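Local atomic coordinates of hemolysin-related protein (Vibrio cholerae serotype O1, PDB entry 6MLT), a protein that is secreted into the biofilm matrix, binds calcium, and probably supports biofilm adhesion by binding carbohydrate. Residues A[478-489]-A[603-611]. Residues are numbered along the deposited sequence; the frame is centred on the assembly and turned at random.
Sequences VSAYDFTGDGID and FRSATIRVP. With NA (sodium ion), chain H.
In a metal loop resembling those of FG-GAP repeats, in what is probably a propeller blade, the residue just before the last ligand, D489, faces away from the sodium ion and grips S605, T607 and R609 of the C-terminal segment. The ion itself is held by D482 OD1, T484 OG1, D486 OD1 and I488 O, with E490 completing the site. D489 OD2 takes the hydroxyl of S605 on its syn side but tilted from the plane (OG to OD2 2.7 Å) and, more straight, R609 NH1 from the opposite face, while D489 OD1 receives T607 OG1 at 2.7 Å and a salt bridge from R609 NH2 at 2.8 Å, bent and weak as a hydrogen bond. The carboxylate and guanidinium planes are turned 58° apart. R609 NH2 also donates almost straight to G487 O (3.0 Å), from above the carbonyl plane, and a water joins G487 O to R609 NE. S605 OG additionally accepts from T607 N in an ST turn. T607 OG1 in turn receives D482 N at 2.9 Å, tying the start of the metal loop to D489. Alongside, a single bridge pairs A480 with S605: A606 N donates to A480 O (2.9 Å), and A480 N weakly to R604 O. The C-terminal segment thus runs beside strand 478-481, which also pairs with strand 490-494, while R604 reaches Q277 and S224 of adjacent sheets and D489 OD2 also hydrogen-bonds S280 OG, just beyond strand 277-279.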
ATOM      1  N   VAL A 478     -14.404  -1.529  -3.935  1.00 17.13           N
ATOM      2  CA  VAL A 478     -13.717  -0.901  -5.052  1.00 18.36           C
ATOM      3  C   VAL A 478     -12.282  -1.407  -5.038  1.00 16.28           C
ATOM      4  O   VAL A 478     -11.789  -1.916  -4.029  1.00 17.16           O
ATOM      5  CB  VAL A 478     -13.736   0.639  -4.958  1.00 18.69           C
ATOM      6  CG1 VAL A 478     -15.165   1.163  -5.047  1.00 17.81           C
ATOM      7  CG2 VAL A 478     -13.080   1.104  -3.663  1.00 18.15           C
ATOM      8  N   SER A 479     -11.608  -1.263  -6.178  1.00 18.28           N
ATOM      9  CA  SER A 479     -10.175  -1.514  -6.262  1.00 16.08           C
ATOM     10  C   SER A 479      -9.579  -0.502  -7.229  1.00 16.90           C
ATOM     11  O   SER A 479     -10.284   0.347  -7.782  1.00 17.24           O
ATOM     12  CB  SER A 479      -9.879  -2.954  -6.694  1.00 18.57           C
ATOM     13  OG  SER A 479     -10.270  -3.165  -8.035  1.00 18.65           O
ATOM     14  N   ALA A 480      -8.268  -0.596  -7.433  1.00 16.95           N
ATOM     15  CA  ALA A 480      -7.540   0.389  -8.221  1.00 18.92           C
ATOM     16  C   ALA A 480      -6.583  -0.313  -9.170  1.00 19.15           C
ATOM     17  O   ALA A 480      -6.042  -1.378  -8.857  1.00 16.21           O
ATOM     18  CB  ALA A 480      -6.757   1.348  -7.324  1.00 19.38           C
ATOM     19  N   TYR A 481      -6.370   0.305 -10.330  1.00 18.36           N
ATOM     20  CA  TYR A 481      -5.406  -0.172 -11.313  1.00 18.81           C
ATOM     21  C   TYR A 481      -5.202   0.914 -12.366  1.00 19.25           C
ATOM     22  O   TYR A 481      -6.137   1.648 -12.706  1.00 16.68           O
ATOM     23  CB  TYR A 481      -5.866  -1.477 -11.978  1.00 18.39           C
ATOM     24  CG  TYR A 481      -4.985  -1.877 -13.144  1.00 19.51           C
ATOM     25  CD1 TYR A 481      -3.640  -2.179 -12.948  1.00 19.37           C
ATOM     26  CD2 TYR A 481      -5.486  -1.929 -14.441  1.00 21.74           C
ATOM     27  CE1 TYR A 481      -2.816  -2.518 -14.013  1.00 19.50           C
ATOM     28  CE2 TYR A 481      -4.670  -2.274 -15.516  1.00 21.06           C
ATOM     29  CZ  TYR A 481      -3.337  -2.562 -15.293  1.00 19.96           C
ATOM     30  OH  TYR A 481      -2.520  -2.904 -16.348  1.00 20.22           O
ATOM     31  N   ASP A 482      -3.974   0.999 -12.882  1.00 20.10           N
ATOM     32  CA  ASP A 482      -3.610   1.962 -13.926  1.00 21.49           C
ATOM     33  C   ASP A 482      -3.787   1.284 -15.279  1.00 22.42           C
ATOM     34  O   ASP A 482      -2.855   0.702 -15.834  1.00 20.72           O
ATOM     35  CB  ASP A 482      -2.177   2.450 -13.730  1.00 22.21           C
ATOM     36  CG  ASP A 482      -1.731   3.416 -14.813  1.00 22.59           C
ATOM     37  OD1 ASP A 482      -2.591   3.911 -15.576  1.00 20.58           O
ATOM     38  OD2 ASP A 482      -0.515   3.667 -14.915  1.00 22.78           O
ATOM     39  N   PHE A 483      -5.009   1.360 -15.815  1.00 20.28           N
ATOM     40  CA  PHE A 483      -5.287   0.826 -17.147  1.00 21.59           C
ATOM     41  C   PHE A 483      -4.556   1.608 -18.231  1.00 23.22           C
ATOM     42  O   PHE A 483      -4.083   1.024 -19.213  1.00 23.71           O
ATOM     43  CB  PHE A 483      -6.788   0.871 -17.440  1.00 22.01           C
ATOM     44  CG  PHE A 483      -7.593  -0.151 -16.706  1.00 21.09           C
ATOM     45  CD1 PHE A 483      -7.708  -1.439 -17.197  1.00 21.89           C
ATOM     46  CD2 PHE A 483      -8.282   0.188 -15.554  1.00 20.29           C
ATOM     47  CE1 PHE A 483      -8.473  -2.381 -16.529  1.00 21.06           C
ATOM     48  CE2 PHE A 483      -9.045  -0.744 -14.886  1.00 20.65           C
ATOM     49  CZ  PHE A 483      -9.142  -2.032 -15.374  1.00 19.92           C
ATOM     50  N   THR A 484      -4.492   2.930 -18.094  1.00 19.76           N
ATOM     51  CA  THR A 484      -4.014   3.768 -19.187  1.00 22.50           C
ATOM     52  C   THR A 484      -2.498   3.823 -19.264  1.00 26.24           C
ATOM     53  O   THR A 484      -1.963   4.188 -20.313  1.00 25.81           O
ATOM     54  CB  THR A 484      -4.552   5.196 -19.055  1.00 23.25           C
ATOM     55  OG1 THR A 484      -4.038   5.792 -17.859  1.00 21.23           O
ATOM     56  CG2 THR A 484      -6.082   5.200 -19.030  1.00 26.34           C
ATOM     57  N   GLY A 485      -1.802   3.482 -18.184  1.00 26.81           N
ATOM     58  CA  GLY A 485      -0.355   3.458 -18.202  1.00 30.54           C
ATOM     59  C   GLY A 485       0.318   4.798 -18.014  1.00 30.53           C
ATOM     60  O   GLY A 485       1.493   4.935 -18.365  1.00 29.75           O
ATOM     61  N   ASP A 486      -0.385   5.794 -17.470  1.00 28.73           N
ATOM     62  CA  ASP A 486       0.195   7.104 -17.203  1.00 29.52           C
ATOM     63  C   ASP A 486       0.691   7.245 -15.769  1.00 27.53           C
ATOM     64  O   ASP A 486       1.071   8.345 -15.360  1.00 29.98           O
ATOM     65  CB  ASP A 486      -0.814   8.212 -17.521  1.00 34.85           C
ATOM     66  CG  ASP A 486      -2.006   8.240 -16.567  1.00 36.54           C
ATOM     67  OD1 ASP A 486      -2.194   7.292 -15.770  1.00 32.53           O
ATOM     68  OD2 ASP A 486      -2.768   9.233 -16.623  1.00 36.47           O
ATOM     69  N   GLY A 487       0.706   6.162 -15.002  1.00 23.49           N
ATOM     70  CA  GLY A 487       1.173   6.210 -13.632  1.00 24.76           C
ATOM     71  C   GLY A 487       0.125   6.590 -12.609  1.00 23.70           C
ATOM     72  O   GLY A 487       0.431   6.594 -11.408  1.00 23.94           O
ATOM     73  N   ILE A 488      -1.097   6.899 -13.043  1.00 22.82           N
ATOM     74  CA  ILE A 488      -2.196   7.279 -12.160  1.00 21.68           C
ATOM     75  C   ILE A 488      -3.246   6.176 -12.203  1.00 20.60           C
ATOM     76  O   ILE A 488      -3.689   5.779 -13.285  1.00 21.64           O
ATOM     77  CB  ILE A 488      -2.804   8.633 -12.574  1.00 25.11           C
ATOM     78  CG1 ILE A 488      -1.706   9.702 -12.643  1.00 23.34           C
ATOM     79  CG2 ILE A 488      -3.913   9.043 -11.596  1.00 26.53           C
ATOM     80  CD1 ILE A 488      -2.191  11.065 -13.117  1.00 24.34           C
ATOM     81  N   ASP A 489      -3.647   5.685 -11.032  1.00 19.53           N
ATOM     82  CA  ASP A 489      -4.621   4.604 -10.970  1.00 19.15           C
ATOM     83  C   ASP A 489      -6.007   5.109 -11.351  1.00 21.52           C
ATOM     84  O   ASP A 489      -6.399   6.228 -11.005  1.00 18.59           O
ATOM     85  CB  ASP A 489      -4.676   4.000  -9.566  1.00 18.98           C
ATOM     86  CG  ASP A 489      -3.548   3.001  -9.292  1.00 23.45           C
ATOM     87  OD1 ASP A 489      -2.722   2.739 -10.194  1.00 20.26           O
ATOM     88  OD2 ASP A 489      -3.497   2.472  -8.158  1.00 21.58           O
ATOM     89  N   PHE A 603      -3.151   0.579  -1.344  1.00 17.26           N
ATOM     90  CA  PHE A 603      -3.919  -0.467  -0.685  1.00 17.17           C
ATOM     91  C   PHE A 603      -5.089  -0.826  -1.589  1.00 20.18           C
ATOM     92  O   PHE A 603      -5.857   0.049  -1.999  1.00 18.21           O
ATOM     93  CB  PHE A 603      -4.397  -0.010   0.699  1.00 15.99           C
ATOM     94  CG  PHE A 603      -4.500  -1.124   1.699  1.00 15.87           C
ATOM     95  CD1 PHE A 603      -5.595  -1.973   1.694  1.00 15.97           C
ATOM     96  CD2 PHE A 603      -3.497  -1.333   2.640  1.00 17.99           C
ATOM     97  CE1 PHE A 603      -5.690  -3.003   2.604  1.00 18.11           C
ATOM     98  CE2 PHE A 603      -3.593  -2.365   3.556  1.00 21.52           C
ATOM     99  CZ  PHE A 603      -4.687  -3.201   3.537  1.00 19.81           C
ATOM    100  N   ARG A 604      -5.192  -2.117  -1.909  1.00 17.59           N
ATOM    101  CA  ARG A 604      -6.151  -2.645  -2.879  1.00 16.75           C
ATOM    102  C   ARG A 604      -5.960  -2.021  -4.262  1.00 16.54           C
ATOM    103  O   ARG A 604      -6.916  -1.794  -5.001  1.00 17.29           O
ATOM    104  CB  ARG A 604      -7.588  -2.493  -2.367  1.00 18.81           C
ATOM    105  CG  ARG A 604      -8.007  -3.683  -1.464  1.00 18.51           C
ATOM    106  CD  ARG A 604      -9.372  -3.481  -0.814  1.00 19.31           C
ATOM    107  NE  ARG A 604      -9.310  -2.520   0.289  1.00 16.69           N
ATOM    108  CZ  ARG A 604      -9.215  -2.841   1.574  1.00 18.61           C
ATOM    109  NH1 ARG A 604      -9.176  -4.109   1.965  1.00 17.88           N
ATOM    110  NH2 ARG A 604      -9.171  -1.882   2.480  1.00 19.55           N
ATOM    111  N   SER A 605      -4.702  -1.785  -4.628  1.00 14.66           N
ATOM    112  CA  SER A 605      -4.315  -1.462  -5.993  1.00 18.91           C
ATOM    113  C   SER A 605      -3.525  -2.614  -6.606  1.00 17.08           C
ATOM    114  O   SER A 605      -2.661  -3.209  -5.950  1.00 17.12           O
ATOM    115  CB  SER A 605      -3.458  -0.194  -6.053  1.00 21.44           C
ATOM    116  OG  SER A 605      -2.955  -0.021  -7.364  1.00 18.00           O
ATOM    117  N   ALA A 606      -3.812  -2.909  -7.872  1.00 16.26           N
ATOM    118  CA  ALA A 606      -3.083  -3.920  -8.624  1.00 16.36           C
ATOM    119  C   ALA A 606      -1.829  -3.381  -9.298  1.00 18.15           C
ATOM    120  O   ALA A 606      -1.080  -4.164  -9.892  1.00 18.89           O
ATOM    121  CB  ALA A 606      -3.997  -4.540  -9.689  1.00 17.68           C
ATOM    122  N   THR A 607      -1.581  -2.075  -9.235  1.00 17.20           N
ATOM    123  CA  THR A 607      -0.515  -1.470 -10.026  1.00 16.96           C
ATOM    124  C   THR A 607       0.835  -1.679  -9.354  1.00 18.19           C
ATOM    125  O   THR A 607       1.038  -1.260  -8.211  1.00 20.06           O
ATOM    126  CB  THR A 607      -0.774   0.020 -10.219  1.00 18.37           C
ATOM    127  OG1 THR A 607      -2.053   0.209 -10.834  1.00 20.92           O
ATOM    128  CG2 THR A 607       0.321   0.656 -11.101  1.00 21.29           C
ATOM    129  N   ILE A 608       1.769  -2.299 -10.072  1.00 18.91           N
ATOM    130  CA  ILE A 608       3.129  -2.449  -9.561  1.00 20.54           C
ATOM    131  C   ILE A 608       3.814  -1.092  -9.623  1.00 23.71           C
ATOM    132  O   ILE A 608       3.874  -0.463 -10.686  1.00 23.80           O
ATOM    133  CB  ILE A 608       3.910  -3.504 -10.359  1.00 21.73           C
ATOM    134  CG1 ILE A 608       3.273  -4.882 -10.174  1.00 18.63           C
ATOM    135  CG2 ILE A 608       5.389  -3.528  -9.929  1.00 25.83           C
ATOM    136  CD1 ILE A 608       3.891  -5.975 -11.051  1.00 22.15           C
ATOM    137  N   ARG A 609       4.325  -0.629  -8.485  1.00 26.13           N
ATOM    138  CA  ARG A 609       4.979   0.669  -8.393  1.00 33.47           C
ATOM    139  C   ARG A 609       6.334   0.525  -7.720  1.00 38.02           C
ATOM    140  O   ARG A 609       6.470  -0.199  -6.729  1.00 36.37           O
ATOM    141  CB  ARG A 609       4.135   1.675  -7.607  1.00 32.30           C
ATOM    142  CG  ARG A 609       3.042   2.293  -8.424  1.00 30.32           C
ATOM    143  CD  ARG A 609       2.333   3.421  -7.691  1.00 26.74           C
ATOM    144  NE  ARG A 609       1.425   4.098  -8.607  1.00 27.10           N
ATOM    145  CZ  ARG A 609       0.161   3.746  -8.810  1.00 28.44           C
ATOM    146  NH1 ARG A 609      -0.370   2.729  -8.135  1.00 26.25           N
ATOM    147  NH2 ARG A 609      -0.577   4.425  -9.681  1.00 28.03           N
ATOM    148  N   VAL A 610       7.324   1.221  -8.268  1.00 44.74           N
ATOM    149  CA  VAL A 610       8.653   1.342  -7.674  1.00 54.03           C
ATOM    150  C   VAL A 610       8.651   2.561  -6.756  1.00 55.60           C
ATOM    151  O   VAL A 610       8.174   3.629  -7.165  1.00 50.17           O
ATOM    152  CB  VAL A 610       9.738   1.466  -8.755  1.00 59.94           C
ATOM    153  CG1 VAL A 610      11.119   1.633  -8.123  1.00 57.92           C
ATOM    154  CG2 VAL A 610       9.708   0.254  -9.675  1.00 66.00           C
ATOM    155  N   PRO A 611       9.171   2.465  -5.534  1.00 63.65           N
ATOM    156  CA  PRO A 611       9.113   3.610  -4.614  1.00 73.25           C
ATOM    157  C   PRO A 611       9.910   4.812  -5.101  1.00 74.82           C
ATOM    158  O   PRO A 611      10.860   4.702  -5.879  1.00 67.46           O
ATOM    159  CB  PRO A 611       9.702   3.067  -3.306  1.00 75.17           C
ATOM    160  CG  PRO A 611      10.218   1.705  -3.594  1.00 68.54           C
ATOM    161  CD  PRO A 611       9.641   1.233  -4.879  1.00 62.16           C
TER
HETATM  162 NA    NA H1007      -4.046   5.631 -15.473  1.00 20.83          NA
HETATM  163  O   HOH W   1       2.800   5.397 -10.594  1.00 24.37           O